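Local coordinates for hypothetical protein (Leishmania major, PDB 3LJN) that is of unknown function but, as an ankyrin-repeat protein, probably serves as a binding scaffold for other proteins, at residues 52-58 with 78-82; 116-120 with 159-165. All blocks are in the same frame, centred on the assembly; numbering follows the deposited sequence.

Interaction 1 of 2, residues 52-58 with 78-82; sequences FGCTALH and VHSLW
With CG set anti to the backbone N (chi1 -178°), the indole of W82 is laid against C54, whose own SG also stands anti to its backbone N (chi1 175°), and the two side chains meet over one face of the ring system. C54 CB lies 3.8 Å from the centroid of the five-membered ring of W82, almost straight above it, in a CH-pi contact. The sulfur continues over the six-membered ring, C54 SG resting 4.0 Å from that centroid of W82, a sulfur-aromatic contact. F52 adds its CB near W82 CD1, although its phenyl ring leads away.

W82 uses its own CB against H58, placing it over one face of the imidazole at 4.1 Å from the ring centroid. At the edge of that ring, near its plane, comes S80 O, while V78 CG1 approaches H58 CE1 obliquely. The other methyl branch of V78 meets T55 tip to tip, CG2 to OG1, and also touches L57 CB.

One hydrogen bond crosses the contact: S80 OG donates to G53 O at 2.9 Å, from a position tilted 27° out of the carbonyl plane. G53, which offers this oxygen, adopts positive phi.

The imidazole is held from its own segment as well. T55 N donates to H58 ND1 at 3.2 Å, and T55 OG1 accepts a weak bond from L57 N; H58 NE2 has a weak partner in Q85 O. T55 and H58 thus form a capping box at the start of helix 56-63, within the TALH sequence, a form of the TPLH signature that opens the first helix of an ankyrin repeat.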
ATOM      1  N   PHE A  52      20.263 -15.191  16.012  1.00 42.36           N
ATOM      2  CA  PHE A  52      19.129 -14.987  15.085  1.00 42.22           C
ATOM      3  C   PHE A  52      18.868 -13.518  14.720  1.00 41.29           C
ATOM      4  O   PHE A  52      17.819 -13.188  14.164  1.00 41.15           O
ATOM      5  CB  PHE A  52      17.820 -15.528  15.692  1.00 41.84           C
ATOM      6  CG  PHE A  52      17.929 -16.903  16.261  1.00 42.91           C
ATOM      7  CD1 PHE A  52      18.087 -17.089  17.625  1.00 42.63           C
ATOM      8  CD2 PHE A  52      17.872 -18.008  15.439  1.00 44.54           C
ATOM      9  CE1 PHE A  52      18.194 -18.368  18.161  1.00 44.03           C
ATOM     10  CE2 PHE A  52      17.979 -19.283  15.962  1.00 45.88           C
ATOM     11  CZ  PHE A  52      18.141 -19.464  17.329  1.00 45.66           C
ATOM     12  N   GLY A  53      19.801 -12.636  15.040  1.00 40.94           N
ATOM     13  CA  GLY A  53      19.607 -11.218  14.800  1.00 40.35           C
ATOM     14  C   GLY A  53      18.540 -10.552  15.656  1.00 39.00           C
ATOM     15  O   GLY A  53      18.059  -9.477  15.321  1.00 38.78           O
ATOM     16  N   CYS A  54      18.163 -11.171  16.767  1.00 38.43           N
ATOM     17  CA  CYS A  54      17.220 -10.538  17.688  1.00 37.49           C
ATOM     18  C   CYS A  54      17.956  -9.527  18.569  1.00 36.93           C
ATOM     19  O   CYS A  54      19.113  -9.745  18.948  1.00 37.23           O
ATOM     20  CB  CYS A  54      16.508 -11.578  18.559  1.00 37.55           C
ATOM     21  SG  CYS A  54      15.438 -10.807  19.793  1.00 36.86           S
ATOM     22  N   THR A  55      17.284  -8.415  18.861  1.00 36.41           N
ATOM     23  CA  THR A  55      17.837  -7.370  19.712  1.00 36.10           C
ATOM     24  C   THR A  55      16.809  -6.979  20.745  1.00 35.69           C
ATOM     25  O   THR A  55      15.648  -7.381  20.667  1.00 35.71           O
ATOM     26  CB  THR A  55      18.179  -6.084  18.965  1.00 36.42           C
ATOM     27  OG1 THR A  55      16.991  -5.314  18.803  1.00 36.33           O
ATOM     28  CG2 THR A  55      18.789  -6.360  17.627  1.00 37.24           C
ATOM     29  N   ALA A  56      17.236  -6.167  21.700  1.00 35.60           N
ATOM     30  CA  ALA A  56      16.376  -5.755  22.792  1.00 35.55           C
ATOM     31  C   ALA A  56      15.094  -5.165  22.272  1.00 35.62           C
ATOM     32  O   ALA A  56      14.034  -5.452  22.794  1.00 35.83           O
ATOM     33  CB  ALA A  56      17.095  -4.734  23.654  1.00 35.72           C
ATOM     34  N   LEU A  57      15.184  -4.336  21.247  1.00 35.79           N
ATOM     35  CA  LEU A  57      14.006  -3.643  20.766  1.00 36.22           C
ATOM     36  C   LEU A  57      12.991  -4.611  20.137  1.00 36.40           C
ATOM     37  O   LEU A  57      11.794  -4.515  20.390  1.00 36.84           O
ATOM     38  CB  LEU A  57      14.401  -2.558  19.768  1.00 36.79           C
ATOM     39  CG  LEU A  57      13.281  -1.591  19.409  1.00 37.64           C
ATOM     40  CD1 LEU A  57      12.522  -1.181  20.680  1.00 37.73           C
ATOM     41  CD2 LEU A  57      13.824  -0.379  18.680  1.00 38.57           C
ATOM     42  N   HIS A  58      13.465  -5.542  19.318  1.00 36.33           N
ATOM     43  CA  HIS A  58      12.601  -6.581  18.797  1.00 36.70           C
ATOM     44  C   HIS A  58      11.779  -7.174  19.942  1.00 36.76           C
ATOM     45  O   HIS A  58      10.564  -7.322  19.830  1.00 37.43           O
ATOM     46  CB  HIS A  58      13.416  -7.708  18.154  1.00 36.73           C
ATOM     47  CG  HIS A  58      13.995  -7.378  16.812  1.00 37.24           C
ATOM     48  ND1 HIS A  58      15.330  -7.096  16.632  1.00 37.22           N
ATOM     49  CD2 HIS A  58      13.439  -7.359  15.579  1.00 38.13           C
ATOM     50  CE1 HIS A  58      15.564  -6.879  15.350  1.00 38.12           C
ATOM     51  NE2 HIS A  58      14.434  -7.034  14.687  1.00 38.68           N
ATOM     52  N   VAL A  78      17.831  -0.233  14.881  1.00 41.72           N
ATOM     53  CA  VAL A  78      18.070  -1.665  14.672  1.00 40.98           C
ATOM     54  C   VAL A  78      18.325  -1.946  13.198  1.00 42.51           C
ATOM     55  O   VAL A  78      17.468  -1.673  12.378  1.00 43.43           O
ATOM     56  CB  VAL A  78      16.859  -2.500  15.130  1.00 39.75           C
ATOM     57  CG1 VAL A  78      16.845  -3.866  14.448  1.00 39.74           C
ATOM     58  CG2 VAL A  78      16.846  -2.651  16.658  1.00 38.40           C
ATOM     59  N   HIS A  79      19.499  -2.497  12.878  1.00 43.07           N
ATOM     60  CA  HIS A  79      19.877  -2.858  11.493  1.00 44.88           C
ATOM     61  C   HIS A  79      19.941  -4.358  11.248  1.00 44.50           C
ATOM     62  O   HIS A  79      20.729  -4.828  10.439  1.00 45.96           O
ATOM     63  CB  HIS A  79      21.252  -2.268  11.149  1.00 46.62           C
ATOM     64  CG  HIS A  79      21.233  -0.790  10.945  1.00 48.00           C
ATOM     65  ND1 HIS A  79      20.565  -0.198   9.892  1.00 49.72           N
ATOM     66  CD2 HIS A  79      21.792   0.216  11.661  1.00 48.22           C
ATOM     67  CE1 HIS A  79      20.710   1.115   9.974  1.00 50.97           C
ATOM     68  NE2 HIS A  79      21.451   1.392  11.037  1.00 50.07           N
ATOM     69  N   SER A  80      19.130  -5.118  11.957  1.00 42.84           N
ATOM     70  CA  SER A  80      19.092  -6.548  11.756  1.00 42.72           C
ATOM     71  C   SER A  80      17.654  -6.978  11.722  1.00 42.13           C
ATOM     72  O   SER A  80      16.768  -6.256  12.168  1.00 41.47           O
ATOM     73  CB  SER A  80      19.838  -7.275  12.872  1.00 41.67           C
ATOM     74  OG  SER A  80      19.191  -7.095  14.116  1.00 40.06           O
ATOM     75  N   LEU A  81      17.439  -8.172  11.195  1.00 42.64           N
ATOM     76  CA  LEU A  81      16.113  -8.713  10.997  1.00 42.60           C
ATOM     77  C   LEU A  81      15.991  -9.967  11.843  1.00 41.72           C
ATOM     78  O   LEU A  81      16.960 -10.701  12.003  1.00 41.89           O
ATOM     79  CB  LEU A  81      15.915  -9.036   9.517  1.00 44.57           C
ATOM     80  CG  LEU A  81      15.919  -7.806   8.606  1.00 45.98           C
ATOM     81  CD1 LEU A  81      16.597  -8.104   7.281  1.00 48.27           C
ATOM     82  CD2 LEU A  81      14.505  -7.275   8.403  1.00 46.24           C
ATOM     83  N   TRP A  82      14.810 -10.203  12.396  1.00 41.10           N
ATOM     84  CA  TRP A  82      14.568 -11.394  13.183  1.00 40.70           C
ATOM     85  C   TRP A  82      13.423 -12.148  12.542  1.00 41.74           C
ATOM     86  O   TRP A  82      12.305 -11.648  12.463  1.00 41.87           O
ATOM     87  CB  TRP A  82      14.253 -11.021  14.628  1.00 39.38           C
ATOM     88  CG  TRP A  82      14.042 -12.190  15.514  1.00 39.33           C
ATOM     89  CD1 TRP A  82      14.643 -13.409  15.418  1.00 40.04           C
ATOM     90  CD2 TRP A  82      13.177 -12.259  16.648  1.00 38.93           C
ATOM     91  NE1 TRP A  82      14.188 -14.245  16.409  1.00 40.16           N
ATOM     92  CE2 TRP A  82      13.294 -13.558  17.187  1.00 39.50           C
ATOM     93  CE3 TRP A  82      12.306 -11.351  17.260  1.00 38.46           C
ATOM     94  CZ2 TRP A  82      12.578 -13.973  18.311  1.00 39.69           C
ATOM     95  CZ3 TRP A  82      11.600 -11.762  18.393  1.00 38.59           C
ATOM     96  CH2 TRP A  82      11.735 -13.064  18.899  1.00 39.24           C
TER

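Interaction 2 of 2, residues 116-120 with 159-165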
ATOM      1  N   SER A 116      10.049   7.570   7.046  1.00 61.26           N
ATOM      2  CA  SER A 116      11.211   6.691   6.888  1.00 61.02           C
ATOM      3  C   SER A 116      11.035   5.386   7.687  1.00 58.59           C
ATOM      4  O   SER A 116      11.184   4.298   7.135  1.00 58.37           O
ATOM      5  CB  SER A 116      12.502   7.424   7.291  1.00 62.44           C
ATOM      6  OG  SER A 116      13.605   6.537   7.371  1.00 62.39           O
ATOM      7  N   LEU A 117      10.676   5.506   8.965  1.00 57.20           N
ATOM      8  CA  LEU A 117      10.521   4.350   9.846  1.00 55.51           C
ATOM      9  C   LEU A 117       9.330   3.476   9.488  1.00 54.71           C
ATOM     10  O   LEU A 117       9.482   2.266   9.301  1.00 54.38           O
ATOM     11  CB  LEU A 117      10.364   4.799  11.303  1.00 54.72           C
ATOM     12  CG  LEU A 117      10.383   3.700  12.367  1.00 53.65           C
ATOM     13  CD1 LEU A 117      11.757   3.062  12.410  1.00 54.23           C
ATOM     14  CD2 LEU A 117      10.009   4.264  13.729  1.00 53.21           C
ATOM     15  N   LEU A 118       8.146   4.082   9.409  1.00 54.79           N
ATOM     16  CA  LEU A 118       6.910   3.318   9.220  1.00 54.31           C
ATOM     17  C   LEU A 118       6.769   2.652   7.839  1.00 54.82           C
ATOM     18  O   LEU A 118       5.946   1.765   7.674  1.00 54.47           O
ATOM     19  CB  LEU A 118       5.677   4.185   9.507  1.00 54.86           C
ATOM     20  CG  LEU A 118       5.330   4.500  10.962  1.00 54.47           C
ATOM     21  CD1 LEU A 118       4.064   5.318  11.017  1.00 55.71           C
ATOM     22  CD2 LEU A 118       5.143   3.243  11.759  1.00 53.53           C
ATOM     23  N   ASN A 119       7.558   3.057   6.856  1.00 55.95           N
ATOM     24  CA  ASN A 119       7.434   2.487   5.514  1.00 56.76           C
ATOM     25  C   ASN A 119       8.517   1.461   5.168  1.00 56.91           C
ATOM     26  O   ASN A 119       8.671   1.098   4.004  1.00 58.01           O
ATOM     27  CB  ASN A 119       7.401   3.611   4.472  1.00 58.76           C
ATOM     28  CG  ASN A 119       6.256   4.589   4.705  1.00 59.32           C
ATOM     29  OD1 ASN A 119       5.158   4.184   5.081  1.00 58.52           O
ATOM     30  ND2 ASN A 119       6.509   5.877   4.479  1.00 61.20           N
ATOM     31  N   GLU A 120       9.243   0.990   6.183  1.00 56.17           N
ATOM     32  CA  GLU A 120      10.236  -0.084   6.026  1.00 56.75           C
ATOM     33  C   GLU A 120       9.598  -1.363   5.505  1.00 56.65           C
ATOM     34  O   GLU A 120       8.448  -1.678   5.827  1.00 55.69           O
ATOM     35  CB  GLU A 120      10.911  -0.414   7.360  1.00 56.24           C
ATOM     36  CG  GLU A 120      12.018   0.550   7.783  1.00 56.95           C
ATOM     37  CD  GLU A 120      13.417   0.153   7.296  1.00 58.91           C
ATOM     38  OE1 GLU A 120      14.349   0.982   7.457  1.00 60.02           O
ATOM     39  OE2 GLU A 120      13.592  -0.978   6.772  1.00 59.70           O
ATOM     40  N   LEU A 159      -1.794   3.977  11.911  1.00 50.82           N
ATOM     41  CA  LEU A 159      -0.588   3.963  11.094  1.00 49.31           C
ATOM     42  C   LEU A 159      -0.642   5.093  10.091  1.00 48.16           C
ATOM     43  O   LEU A 159       0.367   5.739   9.849  1.00 48.42           O
ATOM     44  CB  LEU A 159      -0.386   2.634  10.366  1.00 47.65           C
ATOM     45  CG  LEU A 159       0.213   1.472  11.154  1.00 48.99           C
ATOM     46  CD1 LEU A 159       0.229   0.215  10.302  1.00 47.54           C
ATOM     47  CD2 LEU A 159       1.607   1.779  11.647  1.00 50.45           C
ATOM     48  N   VAL A 160      -1.821   5.346   9.527  1.00 47.39           N
ATOM     49  CA  VAL A 160      -1.953   6.301   8.427  1.00 46.57           C
ATOM     50  C   VAL A 160      -1.891   7.746   8.933  1.00 48.47           C
ATOM     51  O   VAL A 160      -1.340   8.610   8.250  1.00 48.51           O
ATOM     52  CB  VAL A 160      -3.224   6.034   7.583  1.00 45.58           C
ATOM     53  CG1 VAL A 160      -3.340   7.035   6.455  1.00 45.35           C
ATOM     54  CG2 VAL A 160      -3.184   4.648   7.013  1.00 44.11           C
ATOM     55  N   GLN A 161      -2.436   7.994  10.127  1.00 50.50           N
ATOM     56  CA  GLN A 161      -2.273   9.290  10.834  1.00 53.05           C
ATOM     57  C   GLN A 161      -0.824   9.587  11.189  1.00 54.02           C
ATOM     58  O   GLN A 161      -0.405  10.741  11.156  1.00 55.52           O
ATOM     59  CB  GLN A 161      -3.091   9.329  12.127  1.00 55.67           C
ATOM     60  CG  GLN A 161      -4.558   9.678  11.910  1.00 56.21           C
ATOM     61  CD  GLN A 161      -5.462   9.262  13.063  1.00 58.68           C
ATOM     62  OE1 GLN A 161      -5.114   8.396  13.862  1.00 59.38           O
ATOM     63  NE2 GLN A 161      -6.637   9.870  13.139  1.00 60.45           N
ATOM     64  N   LEU A 162      -0.070   8.544  11.531  1.00 53.58           N
ATOM     65  CA  LEU A 162       1.323   8.691  11.953  1.00 55.00           C
ATOM     66  C   LEU A 162       2.263   9.044  10.801  1.00 53.81           C
ATOM     67  O   LEU A 162       3.334   9.611  11.015  1.00 55.58           O
ATOM     68  CB  LEU A 162       1.808   7.411  12.656  1.00 55.38           C
ATOM     69  CG  LEU A 162       1.286   7.174  14.085  1.00 58.14           C
ATOM     70  CD1 LEU A 162       1.735   5.823  14.630  1.00 58.67           C
ATOM     71  CD2 LEU A 162       1.712   8.291  15.029  1.00 61.72           C
ATOM     72  N   GLY A 163       1.864   8.715   9.581  1.00 51.33           N
ATOM     73  CA  GLY A 163       2.714   8.938   8.415  1.00 50.62           C
ATOM     74  C   GLY A 163       3.028   7.709   7.574  1.00 48.65           C
ATOM     75  O   GLY A 163       3.850   7.797   6.663  1.00 48.63           O
ATOM     76  N   ALA A 164       2.391   6.572   7.875  1.00 47.48           N
ATOM     77  CA  ALA A 164       2.485   5.370   7.039  1.00 45.85           C
ATOM     78  C   ALA A 164       1.762   5.615   5.731  1.00 44.58           C
ATOM     79  O   ALA A 164       0.607   6.015   5.741  1.00 44.31           O
ATOM     80  CB  ALA A 164       1.876   4.177   7.752  1.00 45.49           C
ATOM     81  N   SER A 165       2.438   5.379   4.614  1.00 44.31           N
ATOM     82  CA  SER A 165       1.932   5.798   3.302  1.00 43.97           C
ATOM     83  C   SER A 165       1.034   4.749   2.633  1.00 42.75           C
ATOM     84  O   SER A 165       1.447   3.611   2.433  1.00 42.39           O
ATOM     85  CB  SER A 165       3.100   6.124   2.373  1.00 45.11           C
ATOM     86  OG  SER A 165       2.626   6.462   1.078  1.00 45.36           O
TER
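L118, the last residue of helix 114-118, and N119, the first beyond it, contribute all the surface that their segment buries against 159-165, and they divide the work into an apolar and a polar half. L118 points at the opposing helix end and splits its branches. Its CD1 presses on L162 CB at 3.5 Å, the two side chains crossing at about a right angle, and the same methyl group lies 4.1 Å from A164 CB. The other branch, CD2, reaches back one turn along helix 153-162, to L159 CD2 at 3.8 Å from L118 CD2. L118 CG sits anti to the carbonyl carbon, beside the backbone N (chi1 -75°), and the extended second torsion carries CD1 forward to the end of helix 153-162.

Here that helix gives way to a turn: G163 leaves helical angles with positive phi, and A164 N still bonds back to L159 O. The sequence LGAS matches the Leu-Gly-Ala signature familiar at helix ends in ankyrin repeats, and L118 packs against its apolar residues. Around it, L159 also touches L142 and C145 of helix 141-147, and both L159 and L162 meet V100 of helix 97-110.

N119 supplies the polar half. Its amide oxygen OD1 takes the backbone N-H of S165 at 3.0 Å in a nearly straight bond of 169°, although the donor stands 21° out of the plane of the side-chain carbonyl. The bond gives a main-chain N-H just beyond the turn a side-chain acceptor, and OD1 also lies beside A164 CA. S165 CB packs alongside the same amide, 3.9 Å from N119 OD1, while S165 OG turns to T167 OG1.

From the N terminus, the chain first meets interaction 1, where 78-82 returns to 52-58 after the helices 56-63 and 66-75; the contact closes a loop of one helical hairpin. The chain then runs through helices 87-93 and 97-110 before interaction 2 opens at 116-120. That second loop is longer, taking in strands 128-129 and 132-136 and helix 141-147 before helix 153-162 brings 159-165 back. The two loops follow in series, neither nested nor crossed. The centres of interactions 1 and 2 lie about 20 Å apart, their nearest atoms about 6 Å. Interaction 1 joins the loop after helix 66-75 to the start of helix 56-63 and the turn before it, whereas interaction 2 joins two helix ends.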